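Long-range contact in enoyl-CoA hydratase/isomerase family protein (Bacillus anthracis, PDB 3KQF), which probably catalyses the reversible addition of water to the double bond of enoyl-CoA thioesters: residues Q100-V105 with A211-K216. Numbering follows the deposited sequence.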
ATOM      1  N   GLN A 100     -10.661  16.896   5.448  1.00 13.84           N
ATOM      2  CA  GLN A 100     -11.801  17.281   4.605  1.00 14.63           C
ATOM      3  C   GLN A 100     -11.813  18.682   3.991  1.00 14.28           C
ATOM      4  O   GLN A 100     -12.781  19.044   3.328  1.00 13.89           O
ATOM      5  CB  GLN A 100     -13.091  17.012   5.368  1.00 15.49           C
ATOM      6  CG  GLN A 100     -13.262  15.530   5.676  1.00 18.25           C
ATOM      7  CD  GLN A 100     -14.426  15.246   6.601  1.00 24.38           C
ATOM      8  OE1 GLN A 100     -15.193  16.144   6.937  1.00 31.29           O
ATOM      9  NE2 GLN A 100     -14.554  13.987   7.034  1.00 27.21           N
ATOM     10  N   LEU A 101     -10.758  19.462   4.181  1.00 14.52           N
ATOM     11  CA  LEU A 101     -10.668  20.748   3.491  1.00 13.02           C
ATOM     12  C   LEU A 101     -10.694  20.478   1.984  1.00 11.68           C
ATOM     13  O   LEU A 101     -10.124  19.479   1.515  1.00 10.33           O
ATOM     14  CB  LEU A 101      -9.375  21.467   3.813  1.00 13.21           C
ATOM     15  CG  LEU A 101      -9.283  22.187   5.136  1.00 13.42           C
ATOM     16  CD1 LEU A 101      -7.847  22.703   5.321  1.00 12.88           C
ATOM     17  CD2 LEU A 101     -10.324  23.311   5.188  1.00 13.73           C
ATOM     18  N   PRO A 102     -11.362  21.350   1.215  1.00 10.75           N
ATOM     19  CA  PRO A 102     -11.390  21.111  -0.215  1.00 10.32           C
ATOM     20  C   PRO A 102     -10.024  21.244  -0.845  1.00  9.87           C
ATOM     21  O   PRO A 102      -9.736  20.623  -1.874  1.00 10.14           O
ATOM     22  CB  PRO A 102     -12.323  22.223  -0.749  1.00 11.25           C
ATOM     23  CG  PRO A 102     -12.409  23.219   0.319  1.00 13.05           C
ATOM     24  CD  PRO A 102     -12.226  22.479   1.604  1.00 10.40           C
ATOM     25  N   GLN A 103      -9.176  22.056  -0.233  1.00  8.90           N
ATOM     26  CA  GLN A 103      -7.856  22.289  -0.777  1.00  8.34           C
ATOM     27  C   GLN A 103      -6.855  21.207  -0.393  1.00  9.15           C
ATOM     28  O   GLN A 103      -6.974  20.607   0.672  1.00  8.23           O
ATOM     29  CB  GLN A 103      -7.275  23.597  -0.237  1.00  8.42           C
ATOM     30  CG  GLN A 103      -8.055  24.872  -0.509  1.00  9.28           C
ATOM     31  CD  GLN A 103      -9.112  25.207   0.540  1.00  9.52           C
ATOM     32  OE1 GLN A 103      -9.435  24.402   1.413  1.00 11.22           O
ATOM     33  NE2 GLN A 103      -9.655  26.425   0.448  1.00  7.65           N
ATOM     34  N   PRO A 104      -5.844  20.986  -1.245  1.00 12.51           N
ATOM     35  CA  PRO A 104      -4.746  20.115  -0.807  1.00 12.01           C
ATOM     36  C   PRO A 104      -4.055  20.753   0.425  1.00 13.26           C
ATOM     37  O   PRO A 104      -3.941  21.988   0.512  1.00 14.06           O
ATOM     38  CB  PRO A 104      -3.797  20.132  -2.003  1.00 13.48           C
ATOM     39  CG  PRO A 104      -4.669  20.343  -3.167  1.00 12.95           C
ATOM     40  CD  PRO A 104      -5.701  21.341  -2.671  1.00 11.56           C
ATOM     41  N   VAL A 105      -3.582  19.921   1.346  1.00 14.00           N
ATOM     42  CA  VAL A 105      -2.910  20.388   2.544  1.00 12.22           C
ATOM     43  C   VAL A 105      -1.559  19.708   2.602  1.00 14.09           C
ATOM     44  O   VAL A 105      -1.470  18.469   2.514  1.00 14.00           O
ATOM     45  CB  VAL A 105      -3.747  20.067   3.852  1.00 11.89           C
ATOM     46  CG1 VAL A 105      -3.005  20.531   5.097  1.00 13.44           C
ATOM     47  CG2 VAL A 105      -5.175  20.655   3.772  1.00 14.24           C
ATOM     48  N   ALA A 211     -10.440  21.322 -10.883  1.00 13.64           N
ATOM     49  CA  ALA A 211      -9.843  20.021 -11.191  1.00 13.72           C
ATOM     50  C   ALA A 211      -9.071  19.435  -9.989  1.00 14.78           C
ATOM     51  O   ALA A 211      -9.235  18.265  -9.639  1.00 15.14           O
ATOM     52  CB  ALA A 211      -8.902  20.148 -12.419  1.00 15.42           C
ATOM     53  N   VAL A 212      -8.272  20.274  -9.331  1.00 15.01           N
ATOM     54  CA  VAL A 212      -7.496  19.837  -8.167  1.00 15.13           C
ATOM     55  C   VAL A 212      -8.452  19.417  -7.040  1.00 14.54           C
ATOM     56  O   VAL A 212      -8.261  18.369  -6.414  1.00 15.01           O
ATOM     57  CB  VAL A 212      -6.509  20.913  -7.691  1.00 14.25           C
ATOM     58  CG1 VAL A 212      -5.862  20.538  -6.331  1.00 15.28           C
ATOM     59  CG2 VAL A 212      -5.422  21.158  -8.746  1.00 14.41           C
ATOM     60  N   ARG A 213      -9.469  20.235  -6.785  1.00 15.81           N
ATOM     61  CA  ARG A 213     -10.450  19.932  -5.732  1.00 17.00           C
ATOM     62  C   ARG A 213     -11.201  18.644  -6.025  1.00 18.32           C
ATOM     63  O   ARG A 213     -11.402  17.821  -5.124  1.00 18.76           O
ATOM     64  CB  ARG A 213     -11.439  21.095  -5.534  1.00 17.37           C
ATOM     65  CG  ARG A 213     -10.760  22.346  -4.979  1.00 20.20           C
ATOM     66  CD  ARG A 213     -11.761  23.314  -4.335  1.00 23.70           C
ATOM     67  NE  ARG A 213     -11.114  24.504  -3.781  1.00 28.74           N
ATOM     68  CZ  ARG A 213     -11.689  25.367  -2.938  1.00 30.16           C
ATOM     69  NH1 ARG A 213     -12.928  25.164  -2.489  1.00 32.37           N
ATOM     70  NH2 ARG A 213     -11.009  26.423  -2.504  1.00 28.76           N
ATOM     71  N   LEU A 214     -11.622  18.474  -7.279  1.00 17.66           N
ATOM     72  CA  LEU A 214     -12.313  17.233  -7.687  1.00 17.68           C
ATOM     73  C   LEU A 214     -11.375  16.011  -7.592  1.00 16.79           C
ATOM     74  O   LEU A 214     -11.807  14.915  -7.204  1.00 18.09           O
ATOM     75  CB  LEU A 214     -12.920  17.387  -9.095  1.00 16.55           C
ATOM     76  CG  LEU A 214     -14.221  18.175  -9.180  1.00 20.30           C
ATOM     77  CD1 LEU A 214     -14.575  18.528 -10.645  1.00 16.71           C
ATOM     78  CD2 LEU A 214     -15.365  17.382  -8.531  1.00 20.57           C
ATOM     79  N   ALA A 215     -10.103  16.189  -7.924  1.00 15.34           N
ATOM     80  CA  ALA A 215      -9.110  15.103  -7.787  1.00 16.38           C
ATOM     81  C   ALA A 215      -8.981  14.690  -6.327  1.00 16.01           C
ATOM     82  O   ALA A 215      -8.918  13.495  -6.012  1.00 15.31           O
ATOM     83  CB  ALA A 215      -7.734  15.508  -8.353  1.00 16.50           C
ATOM     84  N   LYS A 216      -8.904  15.671  -5.423  1.00 15.24           N
ATOM     85  CA  LYS A 216      -8.820  15.351  -3.999  1.00 13.46           C
ATOM     86  C   LYS A 216     -10.041  14.539  -3.576  1.00 13.88           C
ATOM     87  O   LYS A 216      -9.908  13.524  -2.916  1.00 14.04           O
ATOM     88  CB  LYS A 216      -8.645  16.619  -3.135  1.00 12.86           C
ATOM     89  CG  LYS A 216      -8.657  16.308  -1.628  1.00 11.68           C
ATOM     90  CD  LYS A 216      -8.234  17.441  -0.725  1.00 11.04           C
ATOM     91  CE  LYS A 216      -8.169  16.990   0.748  1.00 10.81           C
ATOM     92  NZ  LYS A 216      -7.684  18.085   1.636  1.00 10.67           N
TER
HETATM   93  O   HOH W   1     -11.655  18.758  -2.553  1.00 10.03           O
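With CG anti to the backbone N (chi1 176°) and every later torsion extended, Lys-216 reaches straight from its helix to the loop 100-105, where its ammonium meets the carbonyls of Leu-101 and Gln-103. NZ donates to Leu-101 O at 2.8 Å, tilted 27° from the carbonyl plane, and to Gln-103 O at 2.8 Å, from above the plane. A salt bridge to Asp-125 adds a third strong partner, so the buried charge is probably well compensated; the same carboxylate oxygen accepts from the backbone N of Val-105. In this crotonase-family fold the loop leads from helix 81-99 into strand 105-109 of the central sheet, and the contact joins that connection to helix 209-222. Arg-213 runs alongside Pro-102, whose CG lies over one face of the guanidinium, 3.5 Å from Arg-213 NH1, with Gln-103 CD over the same face. Arg-213 NH2 sits 3.2 Å from Gln-103 NE2, two donors not bonded to each other; both turn to Thr-54 O, weakly from the arginine. One water donates to Pro-102 O and Arg-213 O, linking the backbones. Pro-104 CG meets Val-212 CG1 at 3.4 Å, closer than usual van der Waals contact, and Tyr-168 of a second subunit packs against Pro-104 and Lys-216.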